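Local coordinates for protein 3-oxoadipate enol-lactonase (Burkholderia xenovorans, PDB 2XUA) that probably hydrolyses the enol-lactone of 3-oxoadipate in the breakdown of catechol, using an alpha/beta hydrolase fold that carries a divergent cap domain, at residues I75-D87 against L104-R116. Residues are numbered along the deposited sequence; the frame is centred on the assembly and turned at random.
Sequences IEQLTGDVLGLMD and LTGVALAARHADR
In this alpha/beta hydrolase fold, helix 75-88 packs against the helix that follows the probable nucleophile elbow, their short segments crossing at -73° with the axes 9.4 Å apart and T79 CA 5.9 Å from T105 CA. I75 is a knob among L104, T105, A108 and R112: with CG1 anti to the backbone N (chi1 -168°), its branched chain lays CD1 4.0 Å from T105 CA. In return T105 fits among I75, L78, T79 and V82, a small residue whose methyl CG2 packs on V82 while OG1 bonds back to M101 O. T79 suits this close backbone approach similarly: OG1 gives its hydrogen to I75 O, which T79 N also reaches from the opposite face of the carbonyl plane, so a hydroxyl can lie against A108 CB with its polarity met. V82 and L109 pack together and both touch F96 of the central sheet. Beyond the second helix, the H113 ring takes L83 CD1 over one face, a CH-pi contact 3.4 Å from the ring centroid. A salt bridge lies at each end of the contact. The extended R112 chain brings NH1 to the anti side of E76 OE2 at 2.9 Å, guanidinium and carboxylate nearly coplanar, while NH2 pairs with E201. R116, bent at chi2 and chi3, folds against selenomethionine M86 (CB to R116 NH1 3.6 Å); NH1 also bonds to I91 O and NE to A92 O. D87 OD1 takes R116 NH1 at 2.7 Å in a bent bond (133°) and NH2 in a weak one.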
loop_
_atom_site.group_PDB
_atom_site.type_symbol
_atom_site.label_atom_id
_atom_site.label_comp_id
_atom_site.label_asym_id
_atom_site.label_seq_id
_atom_site.Cartn_x
_atom_site.Cartn_y
_atom_site.Cartn_z
ATOM N N ILE B 75 -11.439 -15.233 17.533
ATOM C CA ILE B 75 -11.815 -13.856 17.918
ATOM C C ILE B 75 -11.075 -13.387 19.203
ATOM O O ILE B 75 -10.757 -12.170 19.347
ATOM C CB ILE B 75 -13.349 -13.666 17.986
ATOM C CG1 ILE B 75 -13.768 -12.191 18.102
ATOM C CG2 ILE B 75 -13.993 -14.489 19.210
ATOM C CD1 ILE B 75 -13.304 -11.287 16.932
ATOM N N GLU B 76 -10.753 -14.356 20.092
ATOM C CA GLU B 76 -9.908 -14.080 21.273
ATOM C C GLU B 76 -8.466 -13.801 20.919
ATOM O O GLU B 76 -7.787 -13.023 21.626
ATOM C CB GLU B 76 -9.917 -15.226 22.325
ATOM C CG GLU B 76 -11.247 -15.459 22.982
ATOM C CD GLU B 76 -12.260 -16.188 22.103
ATOM O OE1 GLU B 76 -11.840 -17.016 21.293
ATOM O OE2 GLU B 76 -13.472 -15.903 22.213
ATOM N N GLN B 77 -7.939 -14.446 19.894
ATOM C CA GLN B 77 -6.597 -14.101 19.495
ATOM C C GLN B 77 -6.644 -12.657 18.912
ATOM O O GLN B 77 -5.784 -11.801 19.196
ATOM C CB GLN B 77 -6.029 -15.049 18.455
ATOM C CG GLN B 77 -5.377 -16.339 19.047
ATOM C CD GLN B 77 -5.244 -17.396 17.989
ATOM O OE1 GLN B 77 -6.023 -17.403 17.037
ATOM N NE2 GLN B 77 -4.246 -18.285 18.125
ATOM N N LEU B 78 -7.654 -12.402 18.106
ATOM C CA LEU B 78 -7.761 -11.101 17.440
ATOM C C LEU B 78 -7.956 -9.964 18.414
ATOM O O LEU B 78 -7.415 -8.871 18.217
ATOM C CB LEU B 78 -8.844 -11.111 16.349
ATOM C CG LEU B 78 -8.725 -12.146 15.219
ATOM C CD1 LEU B 78 -10.016 -12.080 14.449
ATOM C CD2 LEU B 78 -7.532 -11.904 14.263
ATOM N N THR B 79 -8.732 -10.187 19.450
ATOM C CA THR B 79 -8.952 -9.176 20.448
ATOM C C THR B 79 -7.641 -8.945 21.237
ATOM O O THR B 79 -7.261 -7.791 21.506
ATOM C CB THR B 79 -10.106 -9.573 21.366
ATOM O OG1 THR B 79 -11.306 -9.705 20.600
ATOM C CG2 THR B 79 -10.429 -8.469 22.384
ATOM N N GLY B 80 -6.964 -10.037 21.584
ATOM C CA GLY B 80 -5.757 -9.996 22.378
ATOM C C GLY B 80 -4.591 -9.373 21.621
ATOM O O GLY B 80 -3.670 -8.784 22.210
ATOM N N ASP B 81 -4.644 -9.503 20.299
ATOM C CA ASP B 81 -3.707 -8.826 19.453
ATOM C C ASP B 81 -3.818 -7.301 19.659
ATOM O O ASP B 81 -2.790 -6.657 19.812
ATOM C CB ASP B 81 -3.933 -9.218 17.999
ATOM C CG ASP B 81 -3.433 -10.605 17.703
ATOM O OD1 ASP B 81 -2.827 -11.274 18.602
ATOM O OD2 ASP B 81 -3.577 -11.030 16.559
ATOM N N VAL B 82 -5.032 -6.756 19.664
ATOM C CA VAL B 82 -5.270 -5.276 19.779
ATOM C C VAL B 82 -4.775 -4.890 21.136
ATOM O O VAL B 82 -3.930 -4.009 21.272
ATOM C CB VAL B 82 -6.763 -4.870 19.644
ATOM C CG1 VAL B 82 -6.963 -3.323 19.919
ATOM C CG2 VAL B 82 -7.294 -5.189 18.233
ATOM N N LEU B 83 -5.231 -5.633 22.144
ATOM C CA LEU B 83 -4.794 -5.358 23.520
ATOM C C LEU B 83 -3.293 -5.392 23.773
ATOM O O LEU B 83 -2.772 -4.465 24.384
ATOM C CB LEU B 83 -5.546 -6.247 24.505
ATOM C CG LEU B 83 -7.028 -6.033 24.460
ATOM C CD1 LEU B 83 -7.608 -7.159 25.327
ATOM C CD2 LEU B 83 -7.472 -4.656 24.978
ATOM N N GLY B 84 -2.602 -6.381 23.247
ATOM C CA GLY B 84 -1.165 -6.503 23.392
ATOM C C GLY B 84 -0.408 -5.401 22.671
ATOM O O GLY B 84 0.593 -4.846 23.197
ATOM N N LEU B 85 -0.886 -5.053 21.464
ATOM C CA LEU B 85 -0.362 -3.863 20.775
ATOM C C LEU B 85 -0.540 -2.578 21.588
ATOM O O LEU B 85 0.407 -1.789 21.741
ATOM C CB LEU B 85 -1.051 -3.730 19.395
ATOM C CG LEU B 85 -0.500 -2.637 18.463
ATOM C CD1 LEU B 85 1.004 -2.768 18.189
ATOM C CD2 LEU B 85 -1.286 -2.620 17.118
HETATM N N MSE B 86 -1.772 -2.321 22.059
HETATM C CA MSE B 86 -2.003 -1.164 22.938
HETATM C C MSE B 86 -1.104 -1.178 24.159
HETATM O O MSE B 86 -0.443 -0.177 24.491
HETATM C CB MSE B 86 -3.443 -1.141 23.373
HETATM C CG MSE B 86 -4.320 -0.578 22.301
HETATM SE SE MSE B 86 -6.170 -0.935 22.729
HETATM C CE MSE B 86 -6.343 0.273 24.273
ATOM N N ASP B 87 -1.041 -2.342 24.809
ATOM C CA ASP B 87 -0.189 -2.508 25.989
ATOM C C ASP B 87 1.271 -2.180 25.698
ATOM O O ASP B 87 1.928 -1.440 26.465
ATOM C CB ASP B 87 -0.301 -3.954 26.499
ATOM C CG ASP B 87 -1.607 -4.217 27.242
ATOM O OD1 ASP B 87 -2.392 -3.279 27.521
ATOM O OD2 ASP B 87 -1.851 -5.394 27.553
ATOM N N LEU B 104 -16.248 -6.456 13.934
ATOM C CA LEU B 104 -16.463 -7.667 14.808
ATOM C C LEU B 104 -15.504 -7.711 16.034
ATOM O O LEU B 104 -15.940 -7.883 17.211
ATOM C CB LEU B 104 -16.370 -8.931 13.919
ATOM C CG LEU B 104 -16.588 -10.299 14.598
ATOM C CD1 LEU B 104 -17.978 -10.451 15.168
ATOM C CD2 LEU B 104 -16.206 -11.466 13.669
ATOM N N THR B 105 -14.204 -7.508 15.779
ATOM C CA THR B 105 -13.191 -7.313 16.847
ATOM C C THR B 105 -13.583 -6.177 17.811
ATOM O O THR B 105 -13.370 -6.237 19.067
ATOM C CB THR B 105 -11.844 -7.000 16.175
ATOM O OG1 THR B 105 -11.501 -8.089 15.325
ATOM C CG2 THR B 105 -10.702 -6.829 17.203
ATOM N N GLY B 106 -14.141 -5.117 17.240
ATOM C CA GLY B 106 -14.551 -3.984 18.010
ATOM C C GLY B 106 -15.740 -4.325 18.906
ATOM O O GLY B 106 -15.831 -3.850 20.049
ATOM N N VAL B 107 -16.665 -5.145 18.390
ATOM C CA VAL B 107 -17.748 -5.639 19.263
ATOM C C VAL B 107 -17.155 -6.433 20.416
ATOM O O VAL B 107 -17.535 -6.182 21.544
ATOM C CB VAL B 107 -18.807 -6.504 18.483
ATOM C CG1 VAL B 107 -19.775 -7.199 19.446
ATOM C CG2 VAL B 107 -19.509 -5.639 17.446
ATOM N N ALA B 108 -16.240 -7.372 20.163
ATOM C CA ALA B 108 -15.593 -8.127 21.247
ATOM C C ALA B 108 -14.870 -7.218 22.261
ATOM O O ALA B 108 -14.926 -7.442 23.505
ATOM C CB ALA B 108 -14.652 -9.118 20.726
ATOM N N LEU B 109 -14.161 -6.224 21.731
ATOM C CA LEU B 109 -13.366 -5.332 22.540
ATOM C C LEU B 109 -14.299 -4.503 23.393
ATOM O O LEU B 109 -14.101 -4.442 24.613
ATOM C CB LEU B 109 -12.525 -4.441 21.632
ATOM C CG LEU B 109 -11.018 -4.490 21.479
ATOM C CD1 LEU B 109 -10.176 -5.455 22.295
ATOM C CD2 LEU B 109 -10.588 -4.402 19.986
ATOM N N ALA B 110 -15.332 -3.901 22.799
ATOM C CA ALA B 110 -16.251 -3.088 23.567
ATOM C C ALA B 110 -17.057 -3.865 24.623
ATOM O O ALA B 110 -17.455 -3.256 25.608
ATOM C CB ALA B 110 -17.205 -2.293 22.678
ATOM N N ALA B 111 -17.330 -5.154 24.361
ATOM C CA ALA B 111 -18.111 -6.018 25.250
ATOM C C ALA B 111 -17.282 -6.566 26.407
ATOM O O ALA B 111 -17.732 -6.604 27.553
ATOM C CB ALA B 111 -18.705 -7.206 24.421
ATOM N N ARG B 112 -16.090 -7.041 26.077
ATOM C CA ARG B 112 -15.264 -7.749 27.008
ATOM C C ARG B 112 -14.165 -6.807 27.555
ATOM O O ARG B 112 -13.488 -7.186 28.484
ATOM C CB ARG B 112 -14.613 -8.968 26.343
ATOM C CG ARG B 112 -15.585 -9.938 25.610
ATOM C CD ARG B 112 -14.814 -10.886 24.747
ATOM N NE ARG B 112 -15.711 -11.804 24.062
ATOM C CZ ARG B 112 -15.359 -12.876 23.362
ATOM N NH1 ARG B 112 -14.093 -13.243 23.217
ATOM N NH2 ARG B 112 -16.309 -13.612 22.809
ATOM N N HIS B 113 -13.991 -5.606 26.973
ATOM C CA HIS B 113 -12.959 -4.640 27.482
ATOM C C HIS B 113 -13.396 -3.186 27.481
ATOM O O HIS B 113 -12.654 -2.291 27.019
ATOM C CB HIS B 113 -11.621 -4.824 26.750
ATOM C CG HIS B 113 -11.101 -6.233 26.749
ATOM N ND1 HIS B 113 -11.461 -7.170 25.796
ATOM C CD2 HIS B 113 -10.229 -6.865 27.576
ATOM C CE1 HIS B 113 -10.842 -8.312 26.045
ATOM N NE2 HIS B 113 -10.069 -8.145 27.105
ATOM N N ALA B 114 -14.592 -2.910 28.004
ATOM C CA ALA B 114 -15.126 -1.558 28.042
ATOM C C ALA B 114 -14.142 -0.523 28.634
ATOM O O ALA B 114 -14.151 0.655 28.258
ATOM C CB ALA B 114 -16.388 -1.538 28.802
ATOM N N ASP B 115 -13.320 -0.959 29.580
ATOM C CA ASP B 115 -12.404 -0.004 30.270
ATOM C C ASP B 115 -11.206 0.401 29.374
ATOM O O ASP B 115 -10.630 1.477 29.565
ATOM C CB ASP B 115 -11.849 -0.607 31.562
ATOM C CG ASP B 115 -11.150 -1.910 31.320
ATOM O OD1 ASP B 115 -11.358 -2.482 30.237
ATOM O OD2 ASP B 115 -10.388 -2.369 32.193
ATOM N N ARG B 116 -10.841 -0.497 28.454
ATOM C CA ARG B 116 -9.886 -0.197 27.375
ATOM C C ARG B 116 -10.444 0.674 26.215
ATOM O O ARG B 116 -9.652 1.161 25.365
ATOM C CB ARG B 116 -9.276 -1.494 26.843
ATOM C CG ARG B 116 -8.529 -2.370 27.860
ATOM C CD ARG B 116 -7.446 -1.542 28.665
ATOM N NE ARG B 116 -6.256 -1.117 27.905
ATOM C CZ ARG B 116 -5.238 -1.884 27.536
ATOM N NH1 ARG B 116 -4.195 -1.335 26.907
ATOM N NH2 ARG B 116 -5.201 -3.214 27.795
#